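Local coordinates for protein transcriptional regulator, putative (PDB 3BJN) that probably acts as a DNA-binding transcriptional regulator of the IclR family, the chain here being its C-terminal, GAF-related domain, at residues R66-P78 against S125-S139. Residues are numbered along the deposited sequence; the frame is centred on the assembly and turned at random. Where two conformers were deposited one is given.
Sequences RGASSKVMLAYMP and SAPVMKGSKLIGAIS
Pro127 points CG at one face of the Tyr76 ring, 3.7 Å from the ring centroid and only 11° off the normal, a CH-pi contact. At the ring's edge, in its plane, is the carbonyl oxygen of Val72, one turn back. The selenium of selenomethionine Met129 comes in obliquely, 4.0 Å from Tyr76 CD2, as a Met-aromatic contact. At the root of the tyrosine side chain, Tyr76 CB meets Leu134 CD1, while the other methyl of that leucine, CD2, tucks in against CB of Met73, also a selenomethionine, 3.8 Å away; these two side chains cross at about a right angle.

Val72 sets its two methyls side by side along the backbone of strand 125-130. Its CG1, anti to the backbone N (chi1 160°), packs 3.6 Å from Pro127 CB, and CG2 reaches the carbonyl of Ser125. Farther toward the start of the helix the chemistry turns polar: in the conformers modelled, Ser139 OG hydrogen-bonds Ser69 OG at 2.5 Å, a short distance doubtful in detail, and Ser125 OG at 2.8 Å. Either hydroxyl could donate in each pair, and Ser139 relays the helix's bond on to Ser125. At the other end, a water donates to Tyr76 O and to Ser132 O, linking the helix end to the hairpin turn.

Helix 67-76 thus lies on one face of the central antiparallel sheet of this IclR effector-domain fold, running at 38° to strand 125-130; Leu74, on the side away from the hairpin, meets helices 79-88 and 96-108. The buried serine hydroxyls probably serve as one another's partners in the modelled conformers, so a small polar cluster joins an apolar core, and direct side-chain hydrogen bonding is confined to the serine end.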
# COMPACT_ATOMS: atom_id res chain seq x y z
N ARG A 66 -7.22 3.67 6.58
CA ARG A 66 -7.75 2.35 6.26
C ARG A 66 -6.96 1.68 5.14
O ARG A 66 -6.37 2.35 4.29
CB ARG A 66 -9.22 2.44 5.84
CG ARG A 66 -10.16 3.10 6.87
CD ARG A 66 -10.09 2.42 8.22
NE ARG A 66 -10.96 3.08 9.20
CZ ARG A 66 -10.86 2.96 10.53
NH1 ARG A 66 -9.91 2.20 11.07
NH2 ARG A 66 -11.70 3.62 11.31
N GLY A 67 -6.96 0.35 5.16
CA GLY A 67 -6.38 -0.43 4.05
C GLY A 67 -4.93 -0.79 4.27
O GLY A 67 -4.21 -0.09 4.99
N ALA A 68 -4.50 -1.85 3.60
CA ALA A 68 -3.12 -2.35 3.72
C ALA A 68 -2.06 -1.30 3.42
O ALA A 68 -1.07 -1.25 4.13
CB ALA A 68 -2.93 -3.57 2.82
N SER A 69 -2.26 -0.46 2.40
CA SER A 69 -1.25 0.53 2.01
C SER A 69 -1.05 1.55 3.14
O SER A 69 0.09 1.86 3.52
CB SER A 69 -1.71 1.31 0.77
OG SER A 69 -1.92 0.46 -0.34
N SER A 70 -2.17 2.06 3.67
CA SER A 70 -2.11 3.02 4.79
C SER A 70 -1.43 2.38 6.00
O SER A 70 -0.57 3.01 6.63
CB SER A 70 -3.51 3.48 5.22
OG SER A 70 -4.10 4.24 4.19
N LYS A 71 -1.78 1.14 6.31
CA LYS A 71 -1.26 0.49 7.51
C LYS A 71 0.24 0.15 7.42
O LYS A 71 0.94 0.20 8.42
CB LYS A 71 -2.08 -0.76 7.85
CG LYS A 71 -3.48 -0.46 8.34
CD LYS A 71 -4.12 -1.78 8.71
CE LYS A 71 -5.62 -1.72 8.69
NZ LYS A 71 -6.14 -3.12 8.72
N VAL A 72 0.71 -0.20 6.22
CA VAL A 72 2.16 -0.39 5.99
C VAL A 72 2.93 0.91 6.19
O VAL A 72 3.97 0.94 6.87
CB VAL A 72 2.40 -0.91 4.57
CG1 VAL A 72 3.84 -0.64 4.13
CG2 VAL A 72 2.08 -2.36 4.55
N MSE A 73 2.39 2.00 5.65
CA MSE A 73 3.08 3.28 5.73
C MSE A 73 3.08 3.78 7.17
O MSE A 73 4.13 4.22 7.68
CB MSE A 73 2.49 4.28 4.74
CG MSE A 73 2.81 3.83 3.31
SE MSE A 73 2.27 5.10 1.94
CE MSE A 73 0.53 5.36 2.44
N LEU A 74 1.94 3.66 7.84
CA LEU A 74 1.85 4.03 9.28
C LEU A 74 2.82 3.19 10.14
O LEU A 74 3.45 3.73 11.07
CB LEU A 74 0.43 3.90 9.80
CG LEU A 74 -0.54 4.94 9.24
CD1 LEU A 74 -2.00 4.46 9.52
CD2 LEU A 74 -0.26 6.33 9.86
N ALA A 75 2.93 1.90 9.84
CA ALA A 75 3.82 1.02 10.63
C ALA A 75 5.31 1.36 10.47
O ALA A 75 6.10 1.18 11.41
CB ALA A 75 3.60 -0.44 10.29
N TYR A 76 5.68 1.83 9.28
CA TYR A 76 7.11 2.01 8.95
C TYR A 76 7.64 3.44 9.02
O TYR A 76 8.86 3.63 9.05
CB TYR A 76 7.44 1.40 7.58
CG TYR A 76 7.63 -0.10 7.62
CD1 TYR A 76 6.55 -0.96 7.48
CD2 TYR A 76 8.90 -0.64 7.82
CE1 TYR A 76 6.74 -2.37 7.52
CE2 TYR A 76 9.09 -2.02 7.86
CZ TYR A 76 8.02 -2.87 7.71
OH TYR A 76 8.27 -4.24 7.75
N MSE A 77 6.74 4.43 9.00
CA MSE A 77 7.15 5.82 9.24
C MSE A 77 7.55 6.02 10.72
O MSE A 77 7.29 5.17 11.56
CB MSE A 77 6.03 6.78 8.84
CG MSE A 77 4.83 6.69 9.73
SE MSE A 77 3.50 8.04 9.22
CE MSE A 77 3.27 7.56 7.33
N PRO A 78 8.19 7.17 11.04
CA PRO A 78 8.50 7.47 12.44
C PRO A 78 7.25 7.49 13.31
O PRO A 78 6.19 7.96 12.87
CB PRO A 78 9.11 8.87 12.35
CG PRO A 78 9.75 8.88 10.98
CD PRO A 78 8.67 8.24 10.14
N SER A 125 0.11 -5.09 0.71
CA SER A 125 1.06 -3.99 0.49
C SER A 125 2.36 -4.19 1.25
O SER A 125 2.37 -4.81 2.33
CB SER A 125 0.45 -2.64 0.88
OG SER A 125 -0.85 -2.51 0.34
N ALA A 126 3.44 -3.69 0.67
CA ALA A 126 4.75 -3.76 1.32
C ALA A 126 5.46 -2.41 1.20
O ALA A 126 5.23 -1.70 0.24
CB ALA A 126 5.60 -4.88 0.70
N PRO A 127 6.30 -2.06 2.18
CA PRO A 127 6.90 -0.71 2.20
C PRO A 127 8.07 -0.61 1.22
O PRO A 127 8.79 -1.59 0.99
CB PRO A 127 7.45 -0.59 3.62
CG PRO A 127 7.81 -2.04 4.00
CD PRO A 127 6.76 -2.88 3.34
N VAL A 128 8.24 0.59 0.66
CA VAL A 128 9.43 0.90 -0.14
C VAL A 128 10.25 1.81 0.74
O VAL A 128 9.78 2.86 1.17
CB VAL A 128 9.06 1.58 -1.46
CG1 VAL A 128 10.29 2.05 -2.20
CG2 VAL A 128 8.24 0.63 -2.33
N MSE A 129 11.48 1.37 1.00
CA MSE A 129 12.39 2.01 1.93
C MSE A 129 13.61 2.52 1.20
O MSE A 129 14.11 1.84 0.29
CB MSE A 129 12.86 1.01 3.00
CG MSE A 129 11.78 0.20 3.70
SE MSE A 129 10.80 1.36 4.92
CE MSE A 129 12.20 1.86 6.21
N LYS A 130 14.10 3.69 1.60
CA LYS A 130 15.43 4.16 1.20
C LYS A 130 16.19 4.27 2.51
O LYS A 130 15.97 5.20 3.29
CB LYS A 130 15.38 5.50 0.47
CG LYS A 130 16.76 6.01 -0.01
CD LYS A 130 16.63 7.40 -0.62
CE LYS A 130 17.96 8.14 -0.70
NZ LYS A 130 17.72 9.61 -0.83
N GLY A 131 17.04 3.28 2.75
CA GLY A 131 17.69 3.11 4.04
C GLY A 131 16.64 2.86 5.11
O GLY A 131 15.79 1.98 4.96
N SER A 132 16.70 3.65 6.18
CA SER A 132 15.72 3.54 7.25
C SER A 132 14.48 4.43 7.04
O SER A 132 13.59 4.48 7.89
CB SER A 132 16.36 3.83 8.61
OG SER A 132 16.79 5.17 8.69
N LYS A 133 14.42 5.13 5.90
CA LYS A 133 13.30 6.03 5.63
C LYS A 133 12.24 5.39 4.77
O LYS A 133 12.53 4.86 3.69
CB LYS A 133 13.75 7.32 4.96
CG LYS A 133 12.60 8.25 4.62
CD LYS A 133 13.07 9.60 4.10
CE LYS A 133 11.95 10.26 3.28
NZ LYS A 133 12.34 11.60 2.78
N LEU A 134 11.00 5.46 5.23
CA LEU A 134 9.88 5.02 4.43
C LEU A 134 9.60 6.06 3.35
O LEU A 134 9.38 7.25 3.65
CB LEU A 134 8.62 4.88 5.29
CG LEU A 134 7.41 4.60 4.37
CD1 LEU A 134 7.26 3.11 4.07
CD2 LEU A 134 6.15 5.22 4.91
N ILE A 135 9.60 5.61 2.10
CA ILE A 135 9.31 6.53 1.00
C ILE A 135 7.97 6.26 0.30
O ILE A 135 7.37 7.17 -0.26
CB ILE A 135 10.48 6.68 -0.00
CG1 ILE A 135 10.79 5.37 -0.70
CG2 ILE A 135 11.74 7.36 0.70
CD1 ILE A 135 11.93 5.41 -1.73
N GLY A 136 7.49 5.03 0.37
CA GLY A 136 6.22 4.69 -0.27
C GLY A 136 5.81 3.26 0.00
O GLY A 136 6.29 2.62 0.95
N ALA A 137 4.89 2.77 -0.82
CA ALA A 137 4.46 1.37 -0.67
C ALA A 137 4.05 0.85 -2.02
O ALA A 137 3.52 1.60 -2.83
CB ALA A 137 3.31 1.25 0.29
N ILE A 138 4.26 -0.45 -2.24
CA ILE A 138 3.71 -1.13 -3.43
C ILE A 138 2.52 -1.92 -2.96
O ILE A 138 2.58 -2.56 -1.91
CB ILE A 138 4.74 -2.12 -4.06
CG1 ILE A 138 5.90 -1.33 -4.70
CG2 ILE A 138 4.03 -3.09 -5.06
CD1 ILE A 138 5.53 -0.56 -5.96
N SER A 139 1.44 -1.89 -3.73
CA SER A 139 0.20 -2.53 -3.32
C SER A 139 -0.46 -3.25 -4.49
O SER A 139 -0.34 -2.79 -5.63
CB SER A 139 -0.76 -1.48 -2.78
OG SER A 139 -0.17 -0.75 -1.70
O HOH W 1 10.76 5.64 8.78